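Local atomic coordinates of putative NADPH-dependent oxidoreductase (Desulfitobacterium hafniense DCB-2, PDB entry 3DB2), a protein that probably catalyses NADPH-dependent oxidation or reduction of a so far unidentified substrate, as a two-domain dehydrogenase with a Rossmann-type nucleotide-binding domain. Residues A87-P98 with V112-G123; W260-D268 with F297-V305. All coordinates share one frame; numbering follows the deposited sequence.

Interaction 1 (A87-P98 with V112-G123); sequences ARSGKHIYVEKP and VIKETGVKFLCG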
loop_
_atom_site.group_PDB
_atom_site.type_symbol
_atom_site.label_atom_id
_atom_site.label_comp_id
_atom_site.label_asym_id
_atom_site.label_seq_id
_atom_site.Cartn_x
_atom_site.Cartn_y
_atom_site.Cartn_z
ATOM N N ALA C 87 -23.371 -20.601 -25.481
ATOM C CA ALA C 87 -24.464 -20.820 -24.545
ATOM C C ALA C 87 -25.775 -21.073 -25.273
ATOM O O ALA C 87 -26.606 -21.881 -24.819
ATOM C CB ALA C 87 -24.563 -19.617 -23.604
ATOM N N ARG C 88 -25.996 -20.407 -26.405
ATOM C CA ARG C 88 -27.261 -20.654 -27.112
ATOM C C ARG C 88 -27.291 -22.032 -27.760
ATOM O O ARG C 88 -28.394 -22.481 -28.108
ATOM C CB ARG C 88 -27.515 -19.552 -28.138
ATOM C CG ARG C 88 -27.462 -18.159 -27.563
ATOM C CD ARG C 88 -27.631 -17.088 -28.625
ATOM N NE ARG C 88 -28.123 -15.873 -27.956
ATOM C CZ ARG C 88 -27.907 -14.613 -28.296
ATOM N NH1 ARG C 88 -27.172 -14.322 -29.364
ATOM N NH2 ARG C 88 -28.445 -13.649 -27.553
ATOM N N SER C 89 -26.141 -22.686 -27.920
ATOM C CA SER C 89 -26.124 -24.076 -28.344
ATOM C C SER C 89 -26.083 -25.036 -27.165
ATOM O O SER C 89 -25.857 -26.246 -27.315
ATOM C CB SER C 89 -24.926 -24.416 -29.234
ATOM O OG SER C 89 -25.202 -24.004 -30.572
ATOM N N GLY C 90 -26.311 -24.533 -25.958
ATOM C CA GLY C 90 -26.451 -25.384 -24.788
ATOM C C GLY C 90 -25.138 -25.761 -24.146
ATOM O O GLY C 90 -25.108 -26.595 -23.248
ATOM N N LYS C 91 -24.022 -25.164 -24.575
ATOM C CA LYS C 91 -22.754 -25.506 -23.921
ATOM C C LYS C 91 -22.526 -24.693 -22.642
ATOM O O LYS C 91 -22.751 -23.502 -22.644
ATOM C CB LYS C 91 -21.584 -25.300 -24.873
ATOM C CG LYS C 91 -21.759 -25.880 -26.281
ATOM C CD LYS C 91 -22.226 -27.333 -26.266
ATOM C CE LYS C 91 -22.040 -27.942 -27.665
ATOM N NZ LYS C 91 -22.453 -29.376 -27.629
ATOM N N HIS C 92 -22.091 -25.397 -21.611
ATOM C CA HIS C 92 -21.620 -24.803 -20.357
ATOM C C HIS C 92 -20.334 -24.036 -20.626
ATOM O O HIS C 92 -19.553 -24.337 -21.534
ATOM C CB HIS C 92 -21.487 -25.900 -19.311
ATOM C CG HIS C 92 -22.771 -26.670 -19.154
ATOM N ND1 HIS C 92 -22.877 -28.040 -19.284
ATOM C CD2 HIS C 92 -24.036 -26.287 -18.935
ATOM C CE1 HIS C 92 -24.129 -28.431 -19.107
ATOM N NE2 HIS C 92 -24.888 -27.363 -18.875
ATOM N N ILE C 93 -20.064 -22.974 -19.837
ATOM C CA ILE C 93 -19.081 -21.989 -20.201
ATOM C C ILE C 93 -17.982 -21.863 -19.150
ATOM O O ILE C 93 -18.277 -21.590 -17.987
ATOM C CB ILE C 93 -19.724 -20.598 -20.359
ATOM C CG1 ILE C 93 -20.875 -20.486 -21.370
ATOM C CG2 ILE C 93 -18.642 -19.576 -20.656
ATOM C CD1 ILE C 93 -20.446 -20.697 -22.810
ATOM N N TYR C 94 -16.747 -22.039 -19.575
ATOM C CA TYR C 94 -15.561 -21.528 -18.886
ATOM C C TYR C 94 -15.048 -20.380 -19.775
ATOM O O TYR C 94 -14.796 -20.536 -20.971
ATOM C CB TYR C 94 -14.538 -22.623 -18.547
ATOM C CG TYR C 94 -13.310 -22.017 -17.893
ATOM C CD1 TYR C 94 -12.234 -21.545 -18.642
ATOM C CD2 TYR C 94 -13.231 -21.904 -16.517
ATOM C CE1 TYR C 94 -11.118 -20.985 -18.091
ATOM C CE2 TYR C 94 -12.107 -21.340 -15.926
ATOM C CZ TYR C 94 -11.070 -20.898 -16.714
ATOM O OH TYR C 94 -9.941 -20.328 -16.174
ATOM N N VAL C 95 -14.846 -19.215 -19.164
ATOM C CA VAL C 95 -14.196 -18.103 -19.831
ATOM C C VAL C 95 -13.083 -17.550 -18.920
ATOM O O VAL C 95 -13.184 -17.495 -17.692
ATOM C CB VAL C 95 -15.161 -17.011 -20.301
ATOM C CG1 VAL C 95 -15.807 -16.247 -19.173
ATOM C CG2 VAL C 95 -14.455 -16.021 -21.236
ATOM N N GLU C 96 -11.969 -17.176 -19.552
ATOM C CA GLU C 96 -10.854 -16.628 -18.807
ATOM C C GLU C 96 -11.255 -15.248 -18.290
ATOM O O GLU C 96 -12.146 -14.567 -18.790
ATOM C CB GLU C 96 -9.594 -16.403 -19.626
ATOM C CG GLU C 96 -8.523 -17.432 -19.327
ATOM C CD GLU C 96 -8.161 -17.454 -17.853
ATOM O OE1 GLU C 96 -8.410 -16.497 -17.088
ATOM O OE2 GLU C 96 -7.609 -18.505 -17.464
ATOM N N LYS C 97 -10.539 -14.819 -17.255
ATOM C CA LYS C 97 -10.776 -13.542 -16.656
ATOM C C LYS C 97 -10.403 -12.303 -17.525
ATOM O O LYS C 97 -9.437 -12.606 -18.311
ATOM C CB LYS C 97 -10.092 -13.281 -15.318
ATOM C CG LYS C 97 -8.736 -13.891 -15.139
ATOM C CD LYS C 97 -7.674 -13.471 -16.130
ATOM C CE LYS C 97 -7.247 -12.027 -15.892
ATOM N NZ LYS C 97 -5.780 -11.933 -16.208
ATOM N N PRO C 98 -10.829 -11.030 -17.583
ATOM C CA PRO C 98 -11.959 -10.149 -17.062
ATOM C C PRO C 98 -13.049 -10.891 -17.852
ATOM O O PRO C 98 -12.700 -11.346 -18.954
ATOM C CB PRO C 98 -11.656 -8.751 -17.420
ATOM C CG PRO C 98 -10.786 -8.886 -18.624
ATOM C CD PRO C 98 -9.994 -10.142 -18.439
ATOM N N VAL C 112 -27.325 -13.728 -21.241
ATOM C CA VAL C 112 -27.423 -15.009 -21.992
ATOM C C VAL C 112 -27.249 -16.209 -21.098
ATOM O O VAL C 112 -27.812 -17.274 -21.375
ATOM C CB VAL C 112 -26.436 -14.983 -23.169
ATOM C CG1 VAL C 112 -25.005 -15.285 -22.727
ATOM C CG2 VAL C 112 -26.854 -15.970 -24.268
ATOM N N ILE C 113 -26.483 -16.110 -20.005
ATOM C CA ILE C 113 -26.392 -17.196 -19.036
ATOM C C ILE C 113 -27.715 -17.320 -18.272
ATOM O O ILE C 113 -28.219 -18.424 -18.067
ATOM C CB ILE C 113 -25.238 -17.002 -18.045
ATOM C CG1 ILE C 113 -23.857 -16.925 -18.715
ATOM C CG2 ILE C 113 -25.195 -18.053 -16.937
ATOM C CD1 ILE C 113 -23.465 -18.031 -19.656
ATOM N N LYS C 114 -28.298 -16.187 -17.881
ATOM C CA LYS C 114 -29.630 -16.249 -17.275
ATOM C C LYS C 114 -30.606 -16.945 -18.219
ATOM O O LYS C 114 -31.202 -17.958 -17.841
ATOM C CB LYS C 114 -30.077 -14.822 -16.913
ATOM C CG LYS C 114 -29.385 -14.248 -15.684
ATOM C CD LYS C 114 -29.698 -12.805 -15.345
ATOM C CE LYS C 114 -29.517 -11.843 -16.501
ATOM N NZ LYS C 114 -29.822 -10.412 -16.181
ATOM N N GLU C 115 -30.730 -16.413 -19.427
ATOM C CA GLU C 115 -31.581 -16.944 -20.475
ATOM C C GLU C 115 -31.420 -18.459 -20.645
ATOM O O GLU C 115 -32.363 -19.239 -20.502
ATOM C CB GLU C 115 -31.289 -16.333 -21.848
ATOM C CG GLU C 115 -32.084 -15.110 -22.207
ATOM C CD GLU C 115 -31.332 -14.112 -23.068
ATOM O OE1 GLU C 115 -30.400 -14.514 -23.791
ATOM O OE2 GLU C 115 -31.683 -12.904 -23.030
ATOM N N THR C 116 -30.203 -18.875 -20.971
ATOM C CA THR C 116 -29.968 -20.276 -21.334
ATOM C C THR C 116 -29.866 -21.204 -20.145
ATOM O O THR C 116 -30.151 -22.407 -20.262
ATOM C CB THR C 116 -28.707 -20.324 -22.212
ATOM O OG1 THR C 116 -27.602 -19.824 -21.471
ATOM C CG2 THR C 116 -28.842 -19.353 -23.395
ATOM N N GLY C 117 -29.482 -20.729 -18.974
ATOM C CA GLY C 117 -29.356 -21.582 -17.804
ATOM C C GLY C 117 -28.178 -22.510 -17.780
ATOM O O GLY C 117 -28.109 -23.436 -16.962
ATOM N N VAL C 118 -27.194 -22.338 -18.662
ATOM C CA VAL C 118 -25.946 -23.110 -18.576
ATOM C C VAL C 118 -25.101 -22.658 -17.395
ATOM O O VAL C 118 -25.229 -21.542 -16.905
ATOM C CB VAL C 118 -25.185 -22.985 -19.910
ATOM C CG1 VAL C 118 -26.066 -23.498 -21.038
ATOM C CG2 VAL C 118 -24.771 -21.573 -20.212
ATOM N N LYS C 119 -24.272 -23.502 -16.843
ATOM C CA LYS C 119 -23.211 -23.298 -15.910
ATOM C C LYS C 119 -22.191 -22.335 -16.542
ATOM O O LYS C 119 -21.872 -22.368 -17.732
ATOM C CB LYS C 119 -22.493 -24.575 -15.507
ATOM C CG LYS C 119 -23.421 -25.640 -14.941
ATOM C CD LYS C 119 -24.564 -25.038 -14.136
ATOM C CE LYS C 119 -25.208 -26.146 -13.297
ATOM N NZ LYS C 119 -26.013 -25.572 -12.182
ATOM N N PHE C 120 -21.676 -21.469 -15.693
ATOM C CA PHE C 120 -20.726 -20.435 -16.089
ATOM C C PHE C 120 -19.680 -20.254 -14.997
ATOM O O PHE C 120 -20.126 -20.073 -13.856
ATOM C CB PHE C 120 -21.483 -19.150 -16.353
ATOM C CG PHE C 120 -20.585 -17.952 -16.620
ATOM C CD1 PHE C 120 -20.168 -17.713 -17.924
ATOM C CD2 PHE C 120 -20.167 -17.089 -15.617
ATOM C CE1 PHE C 120 -19.323 -16.662 -18.185
ATOM C CE2 PHE C 120 -19.317 -16.034 -15.879
ATOM C CZ PHE C 120 -18.912 -15.822 -17.175
ATOM N N LEU C 121 -18.420 -20.224 -15.386
ATOM C CA LEU C 121 -17.315 -19.776 -14.524
ATOM C C LEU C 121 -16.470 -18.788 -15.318
ATOM O O LEU C 121 -16.063 -19.014 -16.462
ATOM C CB LEU C 121 -16.520 -20.941 -13.949
ATOM C CG LEU C 121 -15.347 -20.644 -13.016
ATOM C CD1 LEU C 121 -15.823 -20.017 -11.716
ATOM C CD2 LEU C 121 -14.537 -21.903 -12.704
ATOM N N CYS C 122 -16.181 -17.637 -14.701
ATOM C CA CYS C 122 -15.170 -16.718 -15.230
ATOM C C CYS C 122 -13.919 -16.924 -14.384
ATOM O O CYS C 122 -13.913 -16.620 -13.197
ATOM C CB CYS C 122 -15.654 -15.274 -15.204
ATOM S SG CYS C 122 -14.402 -14.144 -15.841
ATOM N N GLY C 123 -12.858 -17.499 -14.900
ATOM C CA GLY C 123 -11.719 -17.981 -14.209
ATOM C C GLY C 123 -10.770 -16.933 -13.679
ATOM O O GLY C 123 -9.833 -16.549 -14.350
HETATM O O HOH W 1 -30.167 -16.135 -25.572
HETATM O O HOH W 2 -29.382 -12.776 -25.250
#
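Y94 and L121 lie side by side on parallel strands, 92-96 and 120-123, joined by a ladder of four backbone hydrogen bonds, from I93 N donating to K119 O (2.8 Å) to G123 N donating to V95 O. From CB the tyrosine leaves the sheet on the face shared with L121. The first torsion (chi1 177°) sets CG opposite the backbone N and sends the ring along the strand toward G123. Its CD2 edge takes L121 CD2 at 4.0 Å. Next, CE2 rides 3.8 Å from G123 CA, with CZ close to that same atom. OH ends 3.5 Å from G123 CA, where any side chain would collide with it, and hydrogen-bonds E306. A phenylalanine here would probably still lie against L121 and G123 but would leave E306 without its hydroxyl mate. On the other face, I93 CG2 meets F120 CD1 at 3.6 Å, and V95 CG1 lies 3.7 Å from F120 CE1. This is a beta-alpha-beta unit of the Rossmann domain: helix 103-116 carries the chain between the strands, and I113 CD1 packs on I93. Helix 79-88 also lines the I93 and V95 face, strand 69-72 flanks 92-96, and helix 302-316 covers the Y94 and L121 face.

Interaction 2 (W260-D268 with F297-V305); sequences WWSNSDVTD and FESVDHLRV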
loop_
_atom_site.group_PDB
_atom_site.type_symbol
_atom_site.label_atom_id
_atom_site.label_comp_id
_atom_site.label_asym_id
_atom_site.label_seq_id
_atom_site.Cartn_x
_atom_site.Cartn_y
_atom_site.Cartn_z
ATOM N N TRP C 260 5.947 -18.372 -11.481
ATOM C CA TRP C 260 5.495 -19.757 -11.386
ATOM C C TRP C 260 3.985 -19.948 -11.517
ATOM O O TRP C 260 3.475 -21.042 -11.268
ATOM C CB TRP C 260 5.966 -20.376 -10.052
ATOM C CG TRP C 260 7.450 -20.529 -10.106
ATOM C CD1 TRP C 260 8.416 -19.594 -9.849
ATOM C CD2 TRP C 260 8.109 -21.754 -10.461
ATOM N NE1 TRP C 260 9.658 -20.182 -10.025
ATOM C CE2 TRP C 260 9.495 -21.491 -10.395
ATOM C CE3 TRP C 260 7.652 -23.030 -10.818
ATOM C CZ2 TRP C 260 10.396 -22.504 -10.689
ATOM C CZ3 TRP C 260 8.574 -24.024 -11.108
ATOM C CH2 TRP C 260 9.945 -23.750 -11.041
ATOM N N TRP C 261 3.271 -18.927 -11.917
ATOM C CA TRP C 261 1.847 -18.975 -12.155
ATOM C C TRP C 261 1.425 -20.111 -13.102
ATOM O O TRP C 261 0.515 -20.885 -12.791
ATOM C CB TRP C 261 1.405 -17.639 -12.729
ATOM C CG TRP C 261 -0.074 -17.457 -12.743
ATOM C CD1 TRP C 261 -0.845 -17.474 -13.873
ATOM C CD2 TRP C 261 -0.973 -17.235 -11.646
ATOM N NE1 TRP C 261 -2.156 -17.276 -13.536
ATOM C CE2 TRP C 261 -2.271 -17.126 -12.192
ATOM C CE3 TRP C 261 -0.809 -17.115 -10.261
ATOM C CZ2 TRP C 261 -3.394 -16.905 -11.407
ATOM C CZ3 TRP C 261 -1.923 -16.896 -9.474
ATOM C CH2 TRP C 261 -3.203 -16.793 -10.046
ATOM N N SER C 262 2.094 -20.205 -14.245
ATOM C CA SER C 262 1.734 -21.210 -15.249
ATOM C C SER C 262 1.984 -22.641 -14.790
ATOM O O SER C 262 1.280 -23.576 -15.185
ATOM C CB SER C 262 2.489 -20.853 -16.553
ATOM O OG SER C 262 3.858 -21.219 -16.427
ATOM N N ASN C 263 2.974 -22.836 -13.928
ATOM C CA ASN C 263 3.296 -24.115 -13.327
ATOM C C ASN C 263 2.361 -24.415 -12.148
ATOM O O ASN C 263 2.786 -24.453 -10.999
ATOM C CB ASN C 263 4.762 -24.068 -12.911
ATOM C CG ASN C 263 5.592 -23.295 -13.932
ATOM O OD1 ASN C 263 5.624 -22.071 -14.021
ATOM N ND2 ASN C 263 6.293 -24.045 -14.764
ATOM N N SER C 264 1.082 -24.589 -12.473
ATOM C CA SER C 264 -0.070 -24.414 -11.575
ATOM C C SER C 264 -0.065 -25.416 -10.425
ATOM O O SER C 264 -0.518 -25.065 -9.323
ATOM C CB SER C 264 -1.362 -24.305 -12.348
ATOM O OG SER C 264 -1.613 -25.520 -12.998
ATOM N N ASP C 265 0.467 -26.638 -10.559
ATOM C CA ASP C 265 0.460 -27.519 -9.415
ATOM C C ASP C 265 1.524 -27.194 -8.359
ATOM O O ASP C 265 1.453 -27.769 -7.261
ATOM C CB ASP C 265 0.666 -28.981 -9.806
ATOM C CG ASP C 265 1.919 -29.264 -10.600
ATOM O OD1 ASP C 265 2.621 -28.323 -11.027
ATOM O OD2 ASP C 265 2.171 -30.478 -10.810
ATOM N N VAL C 266 2.452 -26.316 -8.656
ATOM C CA VAL C 266 3.482 -25.933 -7.698
ATOM C C VAL C 266 3.572 -24.436 -7.417
ATOM O O VAL C 266 4.473 -23.923 -6.745
ATOM C CB VAL C 266 4.875 -26.430 -8.175
ATOM C CG1 VAL C 266 4.980 -27.940 -8.073
ATOM C CG2 VAL C 266 5.169 -25.989 -9.601
ATOM N N THR C 267 2.636 -23.656 -7.934
ATOM C CA THR C 267 2.623 -22.211 -7.750
ATOM C C THR C 267 2.688 -21.830 -6.264
ATOM O O THR C 267 3.458 -20.947 -5.895
ATOM C CB THR C 267 1.349 -21.589 -8.321
ATOM O OG1 THR C 267 1.371 -21.835 -9.734
ATOM C CG2 THR C 267 1.308 -20.068 -8.176
ATOM N N ASP C 268 1.884 -22.521 -5.455
ATOM C CA ASP C 268 1.904 -22.210 -4.021
ATOM C C ASP C 268 3.259 -22.403 -3.357
ATOM O O ASP C 268 3.550 -21.798 -2.318
ATOM C CB ASP C 268 0.892 -23.085 -3.308
ATOM C CG ASP C 268 -0.534 -22.584 -3.326
ATOM O OD1 ASP C 268 -0.761 -21.421 -2.927
ATOM O OD2 ASP C 268 -1.459 -23.331 -3.735
ATOM N N PHE C 297 0.817 -24.381 4.252
ATOM C CA PHE C 297 -0.474 -24.707 3.695
ATOM C C PHE C 297 -0.305 -25.661 2.504
ATOM O O PHE C 297 0.748 -25.683 1.846
ATOM C CB PHE C 297 -1.251 -23.446 3.244
ATOM C CG PHE C 297 -0.399 -22.514 2.396
ATOM C CD1 PHE C 297 -0.235 -22.722 1.034
ATOM C CD2 PHE C 297 0.247 -21.436 2.973
ATOM C CE1 PHE C 297 0.564 -21.888 0.295
ATOM C CE2 PHE C 297 1.055 -20.607 2.233
ATOM C CZ PHE C 297 1.230 -20.834 0.879
ATOM N N GLU C 298 -1.326 -26.456 2.185
ATOM C CA GLU C 298 -1.193 -27.367 1.068
ATOM C C GLU C 298 -1.312 -26.576 -0.239
ATOM O O GLU C 298 -2.005 -25.560 -0.312
ATOM C CB GLU C 298 -2.265 -28.453 1.040
ATOM C CG GLU C 298 -2.230 -29.445 2.190
ATOM C CD GLU C 298 -0.895 -30.153 2.330
ATOM O OE1 GLU C 298 -0.540 -30.966 1.451
ATOM O OE2 GLU C 298 -0.217 -29.895 3.354
ATOM N N SER C 299 -0.649 -27.089 -1.255
ATOM C CA SER C 299 -0.717 -26.538 -2.604
ATOM C C SER C 299 -2.039 -26.954 -3.239
ATOM O O SER C 299 -2.534 -28.023 -2.912
ATOM C CB SER C 299 0.441 -27.044 -3.462
ATOM O OG SER C 299 1.681 -26.580 -2.962
ATOM N N VAL C 300 -2.538 -26.120 -4.144
ATOM C CA VAL C 300 -3.717 -26.346 -4.949
ATOM C C VAL C 300 -3.364 -25.966 -6.381
ATOM O O VAL C 300 -2.834 -24.852 -6.572
ATOM C CB VAL C 300 -4.907 -25.473 -4.489
ATOM C CG1 VAL C 300 -6.143 -25.693 -5.339
ATOM C CG2 VAL C 300 -5.196 -25.735 -3.028
ATOM N N ASP C 301 -3.658 -26.871 -7.295
ATOM C CA ASP C 301 -3.491 -26.691 -8.736
ATOM C C ASP C 301 -4.599 -25.743 -9.222
ATOM O O ASP C 301 -5.657 -26.180 -9.671
ATOM C CB ASP C 301 -3.533 -28.008 -9.504
ATOM C CG ASP C 301 -3.077 -27.840 -10.946
ATOM O OD1 ASP C 301 -3.276 -26.732 -11.480
ATOM O OD2 ASP C 301 -2.504 -28.777 -11.552
ATOM N N HIS C 302 -4.323 -24.452 -9.092
ATOM C CA HIS C 302 -5.338 -23.399 -9.270
ATOM C C HIS C 302 -5.998 -23.457 -10.633
ATOM O O HIS C 302 -7.204 -23.226 -10.770
ATOM C CB HIS C 302 -4.694 -22.061 -8.972
ATOM C CG HIS C 302 -3.569 -21.555 -9.803
ATOM N ND1 HIS C 302 -3.725 -20.621 -10.814
ATOM C CD2 HIS C 302 -2.249 -21.852 -9.789
ATOM C CE1 HIS C 302 -2.556 -20.368 -11.364
ATOM N NE2 HIS C 302 -1.633 -21.109 -10.761
ATOM N N LEU C 303 -5.228 -23.791 -11.678
ATOM C CA LEU C 303 -5.831 -23.753 -13.024
ATOM C C LEU C 303 -6.637 -25.022 -13.254
ATOM O O LEU C 303 -7.727 -25.043 -13.820
ATOM C CB LEU C 303 -4.733 -23.585 -14.084
ATOM C CG LEU C 303 -3.855 -22.348 -13.971
ATOM C CD1 LEU C 303 -2.855 -22.318 -15.120
ATOM C CD2 LEU C 303 -4.716 -21.097 -13.962
ATOM N N ARG C 304 -6.118 -26.161 -12.791
ATOM C CA ARG C 304 -6.839 -27.419 -12.933
ATOM C C ARG C 304 -8.140 -27.445 -12.154
ATOM O O ARG C 304 -9.191 -27.817 -12.674
ATOM C CB ARG C 304 -5.957 -28.573 -12.445
ATOM C CG ARG C 304 -6.665 -29.913 -12.399
ATOM C CD ARG C 304 -5.660 -31.031 -12.132
ATOM N NE ARG C 304 -6.333 -32.309 -11.915
ATOM C CZ ARG C 304 -5.730 -33.446 -11.602
ATOM N NH1 ARG C 304 -4.426 -33.537 -11.443
ATOM N NH2 ARG C 304 -6.452 -34.546 -11.430
ATOM N N VAL C 305 -8.088 -27.032 -10.882
ATOM C CA VAL C 305 -9.289 -27.126 -10.050
ATOM C C VAL C 305 -10.382 -26.190 -10.547
ATOM O O VAL C 305 -11.559 -26.523 -10.352
ATOM C CB VAL C 305 -9.049 -26.867 -8.557
ATOM C CG1 VAL C 305 -8.101 -27.912 -8.001
ATOM C CG2 VAL C 305 -8.539 -25.443 -8.320
HETATM O O HOH W 3 0.004 -24.355 -6.451
#
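H302 gathers the loop 260-268 around one imidazole edge. Its NE2 donates to W261 O at 3.0 Å, on a lone pair in the carbonyl plane though with a bent N-H...O angle of 135°. The same N-H is shared with T267 OG1, a longer hydrogen bond at 3.3 Å close to the ring plane, while that hydroxyl donates in turn to W260 O, which fixes its rotation. The other ring nitrogen, ND1, is hydrogen-bonded to S125, so both imidazole nitrogens have partners.

Carboxylates provide the second kind of bond. D301 OD1 receives S264 OG at 2.6 Å and R304 N at 3.2 Å, the two arriving from opposite faces of its plane. The second bond makes D301 the N-cap of helix 302-316, so the loop after strand 250-256 of the C-terminal sheet is tied to the residue that caps the N-terminus of this helix. D268 works on the approach to it: OD2 takes V300 N at 3.0 Å on its anti lone pair and also accepts from G130, while OD1 accepts from A131. Such backbone donors would be expected to stabilise a negative charge on this buried group. Nearby, D268 N donates to a water at 2.8 Å that lies between the carbonyls of S264 and V300.

Aromatic and apolar packing closes the rest. H302 CG sits between its backbone N and carbonyl carbon (chi1 63°), a turn that carries CE1 over the centre of the W261 ring, 3.4 Å from CE2. The ring planes are inclined at 47°. L303 CG rests 3.6 Å from S264 CB, and its side chain also touches V19 and M20 of helix 15-24.

Interactions 1 and 2 lie in series along the chain, their centres about 24 Å apart and their nearest atoms about 5 Å apart, without touching. Helix 302-316 is what they share: it starts within 297-305, and further along its E306, E309, V310 and I314 reach Y94, L121 and H92. The chain leaving G123 makes a second connection, since S125 meets H302 and L303. E96, K97 and the cis P98 at the end of 87-98 match the EKP motif that, in relatives, lies close to the nicotinamide cofactor, so interaction 1 probably borders the active site. A glycerol, probably from the crystallisation liquor, sits by F297 in interaction 2.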